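Local coordinates for protein catechol O-methyltransferase (Mycobacterium tuberculosis, PDB 6JCL) that catalyses the metal-dependent transfer of a methyl group from S-adenosyl-L-methionine to a hydroxyl of catechol-like compounds, working as a homodimer, at residues A[161-166]-A[212-217]; A[63-68]-A[134-139]; A[87-92]-A[115-120]; A[48-53]-A[75-80]. All coordinates share one frame; numbering follows the deposited sequence.

Contact 1 (A[161-166]-A[212-217]); sequences VIVVDN and DGFALA. With SR (strontium ion), chain J.
Leu-216 sets its branched end into the shallow hollow between Val-161 and Val-163. Its CG lies 4.0 Å from Val-161 CG1, and its CD1 meets Val-163 CG2. CG stands anti to the backbone N (chi1 -173°), which carries the branch over this face of the sheet. The Phe-214 ring is on the same face but swings away from the partner strand. Its CD2 keeps only a loose approach to Val-163 CG1, and the ring meets Phe-51 of helix 46-58 instead. On the other face the small methyl of Ala-215 sits beside Val-164, with the two CB atoms 4.2 Å apart, and helix 180-194 covers them through Met-192. Two pairs of backbone bonds, Ile-162 with Ala-217 and Val-164 with Ala-215, join the strands antiparallel. Strand 212-219 is the reversed strand of the class I methyltransferase sheet.

At Asn-166 and Asp-212 the contact turns polar. Asn-166 ND2 gives a nearly straight bond of 2.9 Å to Asp-212 OD2, which it meets from above the carboxylate plane. Arg-169 forms a salt bridge to the same oxygen. Asn-166 OD1 and Asp-165 OD2 bind strontium, at 2.6 and 2.5 Å, with Asp-139, at the known divalent-metal site. Lys-142 NZ also bonds to Asn-166 OD1. Asp-212 is thus a second-shell residue: its bond helps fix the amide rotation, with OD1 directed at the metal.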
# COMPACT_ATOMS: atom_id res chain seq x y z
N VAL A 161 7.65 -6.84 -6.47
CA VAL A 161 6.96 -6.57 -5.21
C VAL A 161 6.48 -7.89 -4.63
O VAL A 161 5.89 -8.71 -5.35
CB VAL A 161 5.76 -5.63 -5.44
CG1 VAL A 161 5.01 -5.38 -4.13
CG2 VAL A 161 6.24 -4.30 -6.05
N ILE A 162 6.73 -8.10 -3.33
CA ILE A 162 6.19 -9.24 -2.58
C ILE A 162 5.26 -8.68 -1.52
O ILE A 162 5.66 -7.80 -0.75
CB ILE A 162 7.29 -10.10 -1.93
CG1 ILE A 162 8.21 -10.70 -3.01
CG2 ILE A 162 6.65 -11.23 -1.10
CD1 ILE A 162 9.52 -11.36 -2.43
N VAL A 163 4.04 -9.19 -1.47
CA VAL A 163 3.07 -8.81 -0.45
C VAL A 163 2.70 -10.06 0.33
O VAL A 163 2.38 -11.10 -0.27
CB VAL A 163 1.81 -8.16 -1.07
CG1 VAL A 163 0.76 -7.90 0.00
CG2 VAL A 163 2.17 -6.85 -1.80
N VAL A 164 2.75 -9.97 1.66
CA VAL A 164 2.38 -11.08 2.54
C VAL A 164 1.19 -10.63 3.38
O VAL A 164 1.26 -9.59 4.05
CB VAL A 164 3.54 -11.52 3.45
CG1 VAL A 164 3.12 -12.76 4.25
CG2 VAL A 164 4.84 -11.78 2.64
N ASP A 165 0.10 -11.39 3.32
CA ASP A 165 -1.12 -11.05 4.06
C ASP A 165 -1.06 -11.57 5.51
O ASP A 165 -0.38 -12.54 5.83
CB ASP A 165 -2.35 -11.65 3.36
CG ASP A 165 -3.64 -10.92 3.71
OD1 ASP A 165 -3.58 -9.76 4.16
OD2 ASP A 165 -4.73 -11.53 3.52
N ASN A 166 -1.82 -10.89 6.37
CA ASN A 166 -2.13 -11.38 7.73
C ASN A 166 -0.91 -11.46 8.65
O ASN A 166 -0.76 -12.42 9.40
CB ASN A 166 -2.82 -12.76 7.70
CG ASN A 166 -4.03 -12.82 6.78
OD1 ASN A 166 -4.04 -13.58 5.81
ND2 ASN A 166 -5.07 -12.04 7.10
N ASP A 212 -5.34 -6.31 11.58
CA ASP A 212 -4.37 -7.24 10.99
C ASP A 212 -3.37 -6.38 10.23
O ASP A 212 -3.06 -5.29 10.69
CB ASP A 212 -5.09 -8.28 10.13
CG ASP A 212 -4.32 -9.59 10.00
OD1 ASP A 212 -3.12 -9.62 10.33
OD2 ASP A 212 -4.91 -10.61 9.58
N GLY A 213 -2.85 -6.83 9.10
CA GLY A 213 -1.90 -6.01 8.39
C GLY A 213 -1.16 -6.84 7.37
O GLY A 213 -1.36 -8.05 7.26
N PHE A 214 -0.30 -6.15 6.62
CA PHE A 214 0.40 -6.81 5.54
C PHE A 214 1.85 -6.35 5.50
O PHE A 214 2.17 -5.23 5.93
CB PHE A 214 -0.28 -6.54 4.18
CG PHE A 214 -0.26 -5.09 3.77
CD1 PHE A 214 -1.20 -4.18 4.26
CD2 PHE A 214 0.71 -4.62 2.89
CE1 PHE A 214 -1.18 -2.85 3.87
CE2 PHE A 214 0.73 -3.29 2.50
CZ PHE A 214 -0.22 -2.40 2.97
N ALA A 215 2.72 -7.22 5.00
CA ALA A 215 4.10 -6.86 4.72
C ALA A 215 4.22 -6.61 3.23
O ALA A 215 3.61 -7.30 2.41
CB ALA A 215 5.06 -7.99 5.15
N LEU A 216 5.01 -5.59 2.88
CA LEU A 216 5.30 -5.29 1.48
C LEU A 216 6.80 -5.16 1.34
O LEU A 216 7.43 -4.44 2.12
CB LEU A 216 4.59 -4.01 1.02
CG LEU A 216 4.70 -3.70 -0.50
CD1 LEU A 216 3.46 -3.00 -1.05
CD2 LEU A 216 5.92 -2.85 -0.75
N ALA A 217 7.39 -5.87 0.38
CA ALA A 217 8.83 -5.83 0.20
C ALA A 217 9.19 -5.69 -1.27
O ALA A 217 8.44 -6.11 -2.15
CB ALA A 217 9.48 -7.09 0.77
SR SR J . -5.62 -13.82 3.79
O HOH W 1 -4.45 -8.55 6.55
O HOH W 2 -7.67 -13.22 2.41

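Contact 2 (A[63-68]-A[134-139]); sequences RVLEIG and DLVFID. With SR (strontium ion), chain J; SAH (S-adenosyl-L-homocysteine), chain I.
Gly-68 and Asp-139 meet at the ends of their strands and together hold the amino end of S-adenosyl-L-homocysteine. Asp-139 OD2 accepts a hydrogen bond of 2.9 Å from the amino N of the ligand. The same amino group gives a second bond, 2.8 Å long, to Gly-68 O. Asp-139 also grips the strontium ion with both carboxylate oxygens, OD1 at 2.5 Å and OD2 at 2.6 Å. Water 2 binds the metal and donates to the OXT atom of the ligand carboxylate.

The next shell sets these groups in place. Asp-139 N donates to Ile-67 O, so the metal ligand is tied to the neighbouring strand. Gly-68 has no side chain, and its CA comes 3.5 Å from Asp-139 O. It lies in the glycine-rich loop that class I methyltransferases use to bind S-adenosylmethionine. Behind the site, Glu-66 and Phe-137 run side by side. Glu-66 OE2 sits in the ring plane, at the edge of Phe-137, 3.4 Å from CD2. Ser-74 OG bonds to OE2, while the hydroxyls of Thr-75 and Thr-90 bond to OE1, so this buried carboxylate is held at both ends.

Further out these central strands of the Rossmann-like sheet pair in parallel. Leu-65 CD2 packs on Val-136 CG1 at 3.9 Å on one face, and Val-64 meets Leu-135 on the other. At the far end Asp-134 OD2 takes the N-H of Arg-63 at 3.1 Å, and Arg-157 pairs with OD1.

One carboxylate serves both metal and ligand, which places the amino group beside the metal.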
# COMPACT_ATOMS: atom_id res chain seq x y z
N ARG A 63 3.39 -10.58 -15.14
CA ARG A 63 3.41 -11.93 -14.61
C ARG A 63 3.27 -11.84 -13.10
O ARG A 63 4.12 -11.23 -12.44
CB ARG A 63 4.71 -12.65 -14.98
CG ARG A 63 4.82 -12.99 -16.46
CD ARG A 63 6.26 -12.96 -16.92
NE ARG A 63 6.35 -12.74 -18.36
CZ ARG A 63 6.39 -13.72 -19.25
NH1 ARG A 63 6.48 -13.44 -20.55
NH2 ARG A 63 6.35 -14.99 -18.85
N VAL A 64 2.20 -12.42 -12.58
CA VAL A 64 1.87 -12.35 -11.16
C VAL A 64 1.80 -13.76 -10.61
O VAL A 64 1.26 -14.66 -11.27
CB VAL A 64 0.54 -11.60 -10.93
CG1 VAL A 64 0.25 -11.50 -9.42
CG2 VAL A 64 0.59 -10.23 -11.59
N LEU A 65 2.37 -13.97 -9.44
CA LEU A 65 2.31 -15.24 -8.73
C LEU A 65 1.50 -15.04 -7.45
O LEU A 65 1.76 -14.11 -6.69
CB LEU A 65 3.70 -15.77 -8.40
CG LEU A 65 3.77 -16.98 -7.46
CD1 LEU A 65 3.11 -18.22 -8.11
CD2 LEU A 65 5.23 -17.29 -7.12
N GLU A 66 0.49 -15.88 -7.25
CA GLU A 66 -0.28 -15.87 -6.01
C GLU A 66 -0.23 -17.25 -5.37
O GLU A 66 -0.34 -18.28 -6.06
CB GLU A 66 -1.72 -15.46 -6.26
CG GLU A 66 -2.62 -15.66 -5.02
CD GLU A 66 -4.04 -15.23 -5.33
OE1 GLU A 66 -4.70 -15.96 -6.11
OE2 GLU A 66 -4.47 -14.16 -4.84
N ILE A 67 -0.02 -17.28 -4.06
CA ILE A 67 0.02 -18.53 -3.32
C ILE A 67 -1.15 -18.49 -2.34
O ILE A 67 -1.15 -17.70 -1.38
CB ILE A 67 1.37 -18.72 -2.60
CG1 ILE A 67 2.51 -18.42 -3.59
CG2 ILE A 67 1.51 -20.15 -2.10
CD1 ILE A 67 3.92 -18.61 -3.01
N GLY A 68 -2.16 -19.32 -2.59
CA GLY A 68 -3.37 -19.37 -1.78
C GLY A 68 -4.56 -18.75 -2.50
O GLY A 68 -4.81 -17.56 -2.35
N ASP A 134 6.67 -10.31 -11.60
CA ASP A 134 6.71 -8.90 -11.22
C ASP A 134 6.11 -8.66 -9.84
O ASP A 134 6.47 -7.68 -9.17
CB ASP A 134 5.95 -8.05 -12.25
CG ASP A 134 6.47 -8.25 -13.66
OD1 ASP A 134 7.69 -8.07 -13.88
OD2 ASP A 134 5.66 -8.58 -14.57
N LEU A 135 5.19 -9.52 -9.42
CA LEU A 135 4.43 -9.32 -8.20
C LEU A 135 4.10 -10.69 -7.63
O LEU A 135 3.67 -11.57 -8.38
CB LEU A 135 3.16 -8.52 -8.50
CG LEU A 135 2.10 -8.39 -7.41
CD1 LEU A 135 2.70 -7.76 -6.20
CD2 LEU A 135 0.96 -7.53 -7.97
N VAL A 136 4.33 -10.88 -6.33
CA VAL A 136 4.01 -12.14 -5.67
C VAL A 136 3.14 -11.81 -4.47
O VAL A 136 3.52 -10.98 -3.64
CB VAL A 136 5.26 -12.90 -5.21
CG1 VAL A 136 4.89 -14.32 -4.69
CG2 VAL A 136 6.27 -12.98 -6.34
N PHE A 137 1.97 -12.45 -4.39
CA PHE A 137 1.07 -12.29 -3.25
C PHE A 137 1.05 -13.60 -2.48
O PHE A 137 0.66 -14.63 -3.03
CB PHE A 137 -0.34 -11.93 -3.71
CG PHE A 137 -1.34 -11.77 -2.59
CD1 PHE A 137 -1.03 -11.02 -1.46
CD2 PHE A 137 -2.58 -12.37 -2.67
CE1 PHE A 137 -1.98 -10.88 -0.40
CE2 PHE A 137 -3.53 -12.24 -1.64
CZ PHE A 137 -3.22 -11.49 -0.49
N ILE A 138 1.47 -13.57 -1.21
CA ILE A 138 1.65 -14.79 -0.42
C ILE A 138 0.53 -14.84 0.61
O ILE A 138 0.49 -14.01 1.54
CB ILE A 138 3.04 -14.84 0.22
CG1 ILE A 138 4.12 -14.79 -0.88
CG2 ILE A 138 3.19 -16.12 1.08
CD1 ILE A 138 5.55 -14.93 -0.37
N ASP A 139 -0.36 -15.81 0.48
CA ASP A 139 -1.56 -15.85 1.32
C ASP A 139 -2.06 -17.29 1.46
O ASP A 139 -3.25 -17.57 1.27
CB ASP A 139 -2.65 -14.94 0.76
CG ASP A 139 -3.79 -14.72 1.76
OD1 ASP A 139 -3.51 -14.84 2.98
OD2 ASP A 139 -4.94 -14.44 1.33
SR SR J . -5.62 -13.82 3.79
N SAH I . -6.06 -15.25 -1.25
CA SAH I . -7.47 -15.63 -1.03
CB SAH I . -7.60 -16.35 0.30
CG SAH I . -6.65 -17.53 0.48
SD SAH I . -7.15 -18.50 1.93
C SAH I . -8.38 -14.41 -1.07
O SAH I . -9.41 -14.38 -1.74
OXT SAH I . -8.05 -13.41 -0.43
C5' SAH I . -5.72 -19.62 1.95
C4' SAH I . -5.75 -20.68 0.85
O4' SAH I . -4.50 -21.34 0.85
C3' SAH I . -6.80 -21.79 1.04
O3' SAH I . -7.58 -21.89 -0.15
C2' SAH I . -6.00 -23.06 1.27
O2' SAH I . -6.63 -24.24 0.80
C1' SAH I . -4.68 -22.71 0.56
N9 SAH I . -3.51 -23.49 0.98
C8 SAH I . -3.21 -23.90 2.26
N7 SAH I . -2.05 -24.58 2.20
C5 SAH I . -1.61 -24.59 0.92
C6 SAH I . -0.48 -25.16 0.32
N6 SAH I . 0.41 -25.85 1.03
N1 SAH I . -0.30 -24.98 -1.03
C2 SAH I . -1.24 -24.29 -1.79
N3 SAH I . -2.36 -23.74 -1.20
C4 SAH I . -2.52 -23.90 0.14
O HOH W 2 -7.67 -13.22 2.41

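Contact 3 (A[87-92]-A[115-120]); sequences RVVTLE and EVVVGP. With SAH (S-adenosyl-L-homocysteine), chain I.
Val-88 accepts the first bond of this parallel pair, its O taking the N-H of Glu-115. Val-89 follows on the opposite face of the sheet from Thr-90, and its CG1 meets Val-117 CG2 at 3.9 Å. Thr-90 lies side by side with Val-116, their CG2 methyls 3.7 Å apart. Its OG1 is anti to the backbone N (chi1 -176°). This turns the methyl to Val-116 and leaves the hydroxyl to bond with Thr-69 and Glu-66. Thr-90 N and O both bond across, to Glu-115 O and Val-117 N. Leu-91 returns to the Val-89 face, where its CD2 presses against Val-117 CB at 3.6 Å. Thr-124 and Ala-121 of helix 121-124 cover this patch.

Glu-92 ends the strand. Its N reaches Val-117 O over a longer 3.2 Å, while its O takes the N-H of Gly-119 at 2.9 Å, well tilted from the carbonyl plane. The side chain bends at chi2 (53°), and the carboxylate spans the ribose of S-adenosyl-L-homocysteine. OE1 accepts a hydrogen bond from O3' and OE2 one from O2', each at 2.7 Å. Leu-70 N also bonds to OE1 and Gln-94 N to OE2. On the partner segment, Pro-120 CA lies 3.6 Å from N1 of the adenine, and Gly-119 O is near C2.

An acidic residue at the end of the second strand, binding both ribose hydroxyls, is a hallmark of class I methyltransferases. The two acceptors match the two hydroxyls, consistent with recognition of the ribose, and the N-H groups of Leu-70 and Gln-94 help fix the carboxylate's orientation.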
# COMPACT_ATOMS: atom_id res chain seq x y z
N ARG A 87 -0.59 -12.13 -17.00
CA ARG A 87 -0.90 -13.51 -16.66
C ARG A 87 -0.72 -13.66 -15.16
O ARG A 87 0.20 -13.07 -14.58
CB ARG A 87 -0.04 -14.51 -17.41
CG ARG A 87 -0.30 -14.58 -18.95
CD ARG A 87 -1.73 -15.04 -19.28
NE ARG A 87 -1.93 -15.27 -20.71
CZ ARG A 87 -2.35 -14.35 -21.58
NH1 ARG A 87 -2.50 -14.66 -22.86
NH2 ARG A 87 -2.62 -13.11 -21.16
N VAL A 88 -1.63 -14.40 -14.55
CA VAL A 88 -1.55 -14.73 -13.13
C VAL A 88 -1.43 -16.24 -13.01
O VAL A 88 -2.19 -16.97 -13.65
CB VAL A 88 -2.78 -14.23 -12.36
CG1 VAL A 88 -2.64 -14.57 -10.88
CG2 VAL A 88 -2.97 -12.71 -12.60
N VAL A 89 -0.47 -16.69 -12.21
CA VAL A 89 -0.37 -18.08 -11.79
C VAL A 89 -0.75 -18.12 -10.32
O VAL A 89 -0.13 -17.43 -9.50
CB VAL A 89 1.05 -18.64 -12.02
CG1 VAL A 89 1.15 -20.08 -11.53
CG2 VAL A 89 1.43 -18.54 -13.49
N THR A 90 -1.77 -18.90 -9.97
CA THR A 90 -2.20 -18.98 -8.58
C THR A 90 -2.19 -20.43 -8.12
O THR A 90 -2.62 -21.33 -8.86
CB THR A 90 -3.58 -18.30 -8.36
OG1 THR A 90 -3.91 -18.31 -6.97
CG2 THR A 90 -4.71 -18.96 -9.18
N LEU A 91 -1.69 -20.65 -6.90
CA LEU A 91 -1.44 -21.98 -6.36
C LEU A 91 -2.47 -22.33 -5.29
O LEU A 91 -2.67 -21.55 -4.36
CB LEU A 91 -0.02 -22.07 -5.76
CG LEU A 91 1.11 -21.62 -6.70
CD1 LEU A 91 2.47 -21.88 -6.06
CD2 LEU A 91 1.03 -22.30 -8.09
N GLU A 92 -3.07 -23.51 -5.40
CA GLU A 92 -4.14 -23.90 -4.48
C GLU A 92 -4.03 -25.40 -4.25
O GLU A 92 -3.99 -26.16 -5.22
CB GLU A 92 -5.51 -23.56 -5.06
CG GLU A 92 -6.69 -24.03 -4.22
CD GLU A 92 -6.59 -23.58 -2.78
OE1 GLU A 92 -6.39 -22.36 -2.53
OE2 GLU A 92 -6.70 -24.45 -1.88
N GLU A 115 -4.02 -19.06 -14.55
CA GLU A 115 -3.88 -20.50 -14.41
C GLU A 115 -3.91 -20.83 -12.92
O GLU A 115 -3.09 -20.32 -12.16
CB GLU A 115 -2.58 -21.00 -15.04
CG GLU A 115 -2.44 -22.51 -15.04
CD GLU A 115 -1.11 -22.96 -15.61
OE1 GLU A 115 -0.15 -22.15 -15.61
OE2 GLU A 115 -1.02 -24.12 -16.07
N VAL A 116 -4.86 -21.68 -12.52
CA VAL A 116 -4.87 -22.25 -11.18
C VAL A 116 -4.10 -23.56 -11.23
O VAL A 116 -4.45 -24.48 -11.99
CB VAL A 116 -6.32 -22.47 -10.69
CG1 VAL A 116 -6.35 -22.91 -9.22
CG2 VAL A 116 -7.16 -21.20 -10.88
N VAL A 117 -3.04 -23.65 -10.44
CA VAL A 117 -2.16 -24.82 -10.43
C VAL A 117 -2.45 -25.55 -9.13
O VAL A 117 -2.23 -25.00 -8.05
CB VAL A 117 -0.68 -24.42 -10.51
CG1 VAL A 117 0.24 -25.63 -10.34
CG2 VAL A 117 -0.40 -23.69 -11.80
N VAL A 118 -2.92 -26.80 -9.23
CA VAL A 118 -3.43 -27.50 -8.07
C VAL A 118 -2.34 -28.36 -7.46
O VAL A 118 -1.67 -29.13 -8.16
CB VAL A 118 -4.66 -28.34 -8.43
CG1 VAL A 118 -5.19 -29.08 -7.21
CG2 VAL A 118 -5.74 -27.44 -9.02
N GLY A 119 -2.19 -28.26 -6.14
CA GLY A 119 -1.24 -29.05 -5.40
C GLY A 119 -0.62 -28.23 -4.29
O GLY A 119 -0.76 -27.01 -4.25
N PRO A 120 0.08 -28.89 -3.38
CA PRO A 120 0.82 -28.14 -2.35
C PRO A 120 1.86 -27.25 -3.00
O PRO A 120 2.63 -27.69 -3.86
CB PRO A 120 1.47 -29.25 -1.49
CG PRO A 120 0.84 -30.55 -1.94
CD PRO A 120 0.41 -30.33 -3.37
N SAH I . -6.06 -15.25 -1.25
CA SAH I . -7.47 -15.63 -1.03
CB SAH I . -7.60 -16.35 0.30
CG SAH I . -6.65 -17.53 0.48
SD SAH I . -7.15 -18.50 1.93
C SAH I . -8.38 -14.41 -1.07
O SAH I . -9.41 -14.38 -1.74
OXT SAH I . -8.05 -13.41 -0.43
C5' SAH I . -5.72 -19.62 1.95
C4' SAH I . -5.75 -20.68 0.85
O4' SAH I . -4.50 -21.34 0.85
C3' SAH I . -6.80 -21.79 1.04
O3' SAH I . -7.58 -21.89 -0.15
C2' SAH I . -6.00 -23.06 1.27
O2' SAH I . -6.63 -24.24 0.80
C1' SAH I . -4.68 -22.71 0.56
N9 SAH I . -3.51 -23.49 0.98
C8 SAH I . -3.21 -23.90 2.26
N7 SAH I . -2.05 -24.58 2.20
C5 SAH I . -1.61 -24.59 0.92
C6 SAH I . -0.48 -25.16 0.32
N6 SAH I . 0.41 -25.85 1.03
N1 SAH I . -0.30 -24.98 -1.03
C2 SAH I . -1.24 -24.29 -1.79
N3 SAH I . -2.36 -23.74 -1.20
C4 SAH I . -2.52 -23.90 0.14

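Contact 4 (A[48-53]-A[75-80]); sequences QGKFLC and TIWLAR
Two helices that lie together on one side of the central sheet meet here, 46-58 just before the first strand and 73-82 just after it. Their short segments run at 30° to each other, with axes only 7.6 Å apart. Trp-77 reaches from helix 73-82 across to helix 46-58. One face of its indole lies on the backbone of that helix. Gly-49 CA stands 3.6 Å from the centroid of the five-membered ring, a CH-pi contact over the face. Lys-50 CB makes a second one over the six-membered ring, at 4.2 Å. Gly-49 has no side chain, which lets the indole lie directly on the backbone.

The Lys-50 chain continues past the rim of the ring, with CD 3.9 Å from Trp-77 CZ3. Its NZ leaves the contact and forms a salt bridge with Asp-199 of the second subunit. The opposite ring face carries Arg-80 NH2, offset toward the rim, and this group pairs with Asp-24. Cys-53 adds to the packing. Its CB lies 3.6 Å from Trp-77 CE3 and touches Trp-77 O. Its SG lies beside the edge of the six-membered ring, 5.5 Å from the centroid, a sulfur-aromatic contact. SG also lies against Arg-80 CB.

Nearer the sheet, Leu-78 CD2 meets Leu-52 CB at 3.8 Å. Both leucines reach Phe-137 of strand 133-138, so this pair joins the helices to the sheet. Helices layered on a largely parallel sheet are typical of the Rossmann-like methyltransferase fold.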
# COMPACT_ATOMS: atom_id res chain seq x y z
N GLN A 48 -8.93 -4.08 0.23
CA GLN A 48 -7.67 -4.81 0.15
C GLN A 48 -7.44 -5.38 -1.24
O GLN A 48 -6.33 -5.31 -1.78
CB GLN A 48 -7.65 -5.93 1.18
CG GLN A 48 -7.65 -5.45 2.60
CD GLN A 48 -7.86 -6.60 3.59
OE1 GLN A 48 -8.31 -7.68 3.21
NE2 GLN A 48 -7.55 -6.36 4.86
N GLY A 49 -8.48 -6.00 -1.81
CA GLY A 49 -8.35 -6.52 -3.16
C GLY A 49 -8.08 -5.42 -4.16
O GLY A 49 -7.19 -5.54 -5.00
N LYS A 50 -8.80 -4.30 -4.05
CA LYS A 50 -8.54 -3.21 -4.96
C LYS A 50 -7.12 -2.69 -4.82
O LYS A 50 -6.49 -2.32 -5.82
CB LYS A 50 -9.54 -2.08 -4.72
CG LYS A 50 -9.41 -0.96 -5.77
CD LYS A 50 -10.78 -0.59 -6.28
CE LYS A 50 -10.69 0.28 -7.50
NZ LYS A 50 -11.77 1.27 -7.49
N PHE A 51 -6.58 -2.67 -3.59
CA PHE A 51 -5.18 -2.29 -3.39
C PHE A 51 -4.25 -3.20 -4.20
O PHE A 51 -3.32 -2.71 -4.86
CB PHE A 51 -4.84 -2.33 -1.89
CG PHE A 51 -3.38 -2.12 -1.60
CD1 PHE A 51 -2.88 -0.84 -1.40
CD2 PHE A 51 -2.51 -3.19 -1.55
CE1 PHE A 51 -1.53 -0.64 -1.13
CE2 PHE A 51 -1.16 -2.99 -1.28
CZ PHE A 51 -0.67 -1.71 -1.07
N LEU A 52 -4.47 -4.52 -4.15
CA LEU A 52 -3.67 -5.45 -4.95
C LEU A 52 -3.81 -5.17 -6.43
O LEU A 52 -2.83 -5.22 -7.18
CB LEU A 52 -4.09 -6.89 -4.70
CG LEU A 52 -3.80 -7.45 -3.32
CD1 LEU A 52 -4.46 -8.82 -3.25
CD2 LEU A 52 -2.29 -7.54 -3.11
N CYS A 53 -5.04 -4.89 -6.88
CA CYS A 53 -5.28 -4.54 -8.28
C CYS A 53 -4.49 -3.29 -8.69
O CYS A 53 -3.81 -3.27 -9.73
CB CYS A 53 -6.78 -4.32 -8.47
SG CYS A 53 -7.28 -3.72 -10.07
N THR A 75 -7.44 -13.21 -6.51
CA THR A 75 -6.95 -13.51 -7.85
C THR A 75 -7.63 -12.65 -8.91
O THR A 75 -6.96 -12.17 -9.84
CB THR A 75 -7.21 -14.99 -8.15
OG1 THR A 75 -7.00 -15.75 -6.95
CG2 THR A 75 -6.29 -15.47 -9.27
N ILE A 76 -8.94 -12.47 -8.80
CA ILE A 76 -9.68 -11.63 -9.74
C ILE A 76 -9.10 -10.22 -9.74
O ILE A 76 -8.87 -9.63 -10.80
CB ILE A 76 -11.18 -11.63 -9.39
CG1 ILE A 76 -11.83 -12.97 -9.77
CG2 ILE A 76 -11.88 -10.47 -10.09
CD1 ILE A 76 -13.24 -13.20 -9.14
N TRP A 77 -8.87 -9.66 -8.55
CA TRP A 77 -8.31 -8.32 -8.43
C TRP A 77 -6.91 -8.24 -9.03
O TRP A 77 -6.58 -7.27 -9.74
CB TRP A 77 -8.27 -7.92 -6.96
CG TRP A 77 -9.60 -7.50 -6.36
CD1 TRP A 77 -10.30 -8.16 -5.38
CD2 TRP A 77 -10.35 -6.32 -6.67
NE1 TRP A 77 -11.44 -7.44 -5.06
CE2 TRP A 77 -11.48 -6.30 -5.82
CE3 TRP A 77 -10.16 -5.26 -7.57
CZ2 TRP A 77 -12.43 -5.27 -5.85
CZ3 TRP A 77 -11.12 -4.23 -7.61
CH2 TRP A 77 -12.24 -4.26 -6.76
N LEU A 78 -6.08 -9.25 -8.78
CA LEU A 78 -4.74 -9.24 -9.37
C LEU A 78 -4.83 -9.31 -10.89
O LEU A 78 -4.11 -8.58 -11.59
CB LEU A 78 -3.93 -10.42 -8.84
CG LEU A 78 -3.49 -10.23 -7.39
CD1 LEU A 78 -2.97 -11.57 -6.83
CD2 LEU A 78 -2.43 -9.14 -7.32
N ALA A 79 -5.74 -10.13 -11.41
CA ALA A 79 -5.87 -10.28 -12.86
C ALA A 79 -6.40 -9.00 -13.49
O ALA A 79 -5.98 -8.63 -14.58
CB ALA A 79 -6.78 -11.46 -13.20
N ARG A 80 -7.29 -8.31 -12.79
CA ARG A 80 -7.75 -7.01 -13.26
C ARG A 80 -6.59 -6.03 -13.37
O ARG A 80 -6.50 -5.27 -14.35
CB ARG A 80 -8.82 -6.48 -12.31
CG ARG A 80 -10.17 -7.14 -12.49
CD ARG A 80 -11.07 -6.75 -11.32
NE ARG A 80 -12.44 -7.17 -11.56
CZ ARG A 80 -13.45 -6.99 -10.72
NH1 ARG A 80 -14.67 -7.41 -11.06
NH2 ARG A 80 -13.25 -6.40 -9.54

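Overall arrangement
Following the chain, helix 46-58 is the first element in these contacts and opens contact 4. Strand 63-67 then opens contact 2 before helix 73-82 closes contact 4, so these two contacts cross. Contact 3 opens and closes within the span of contact 2, making a beta-alpha-beta unit at the sheet edge. Strand 133-138 then closes contact 2. Contact 1 follows in series and adds the antiparallel strand 212-219. Contacts 1, 2 and 3 join neighbouring strands of one sheet, and contact 4 packs helices on it. Contacts 1 and 2 share the strontium site, contacts 2 and 3 both touch S-adenosyl-L-homocysteine, and contacts 1 and 4 both touch the second subunit.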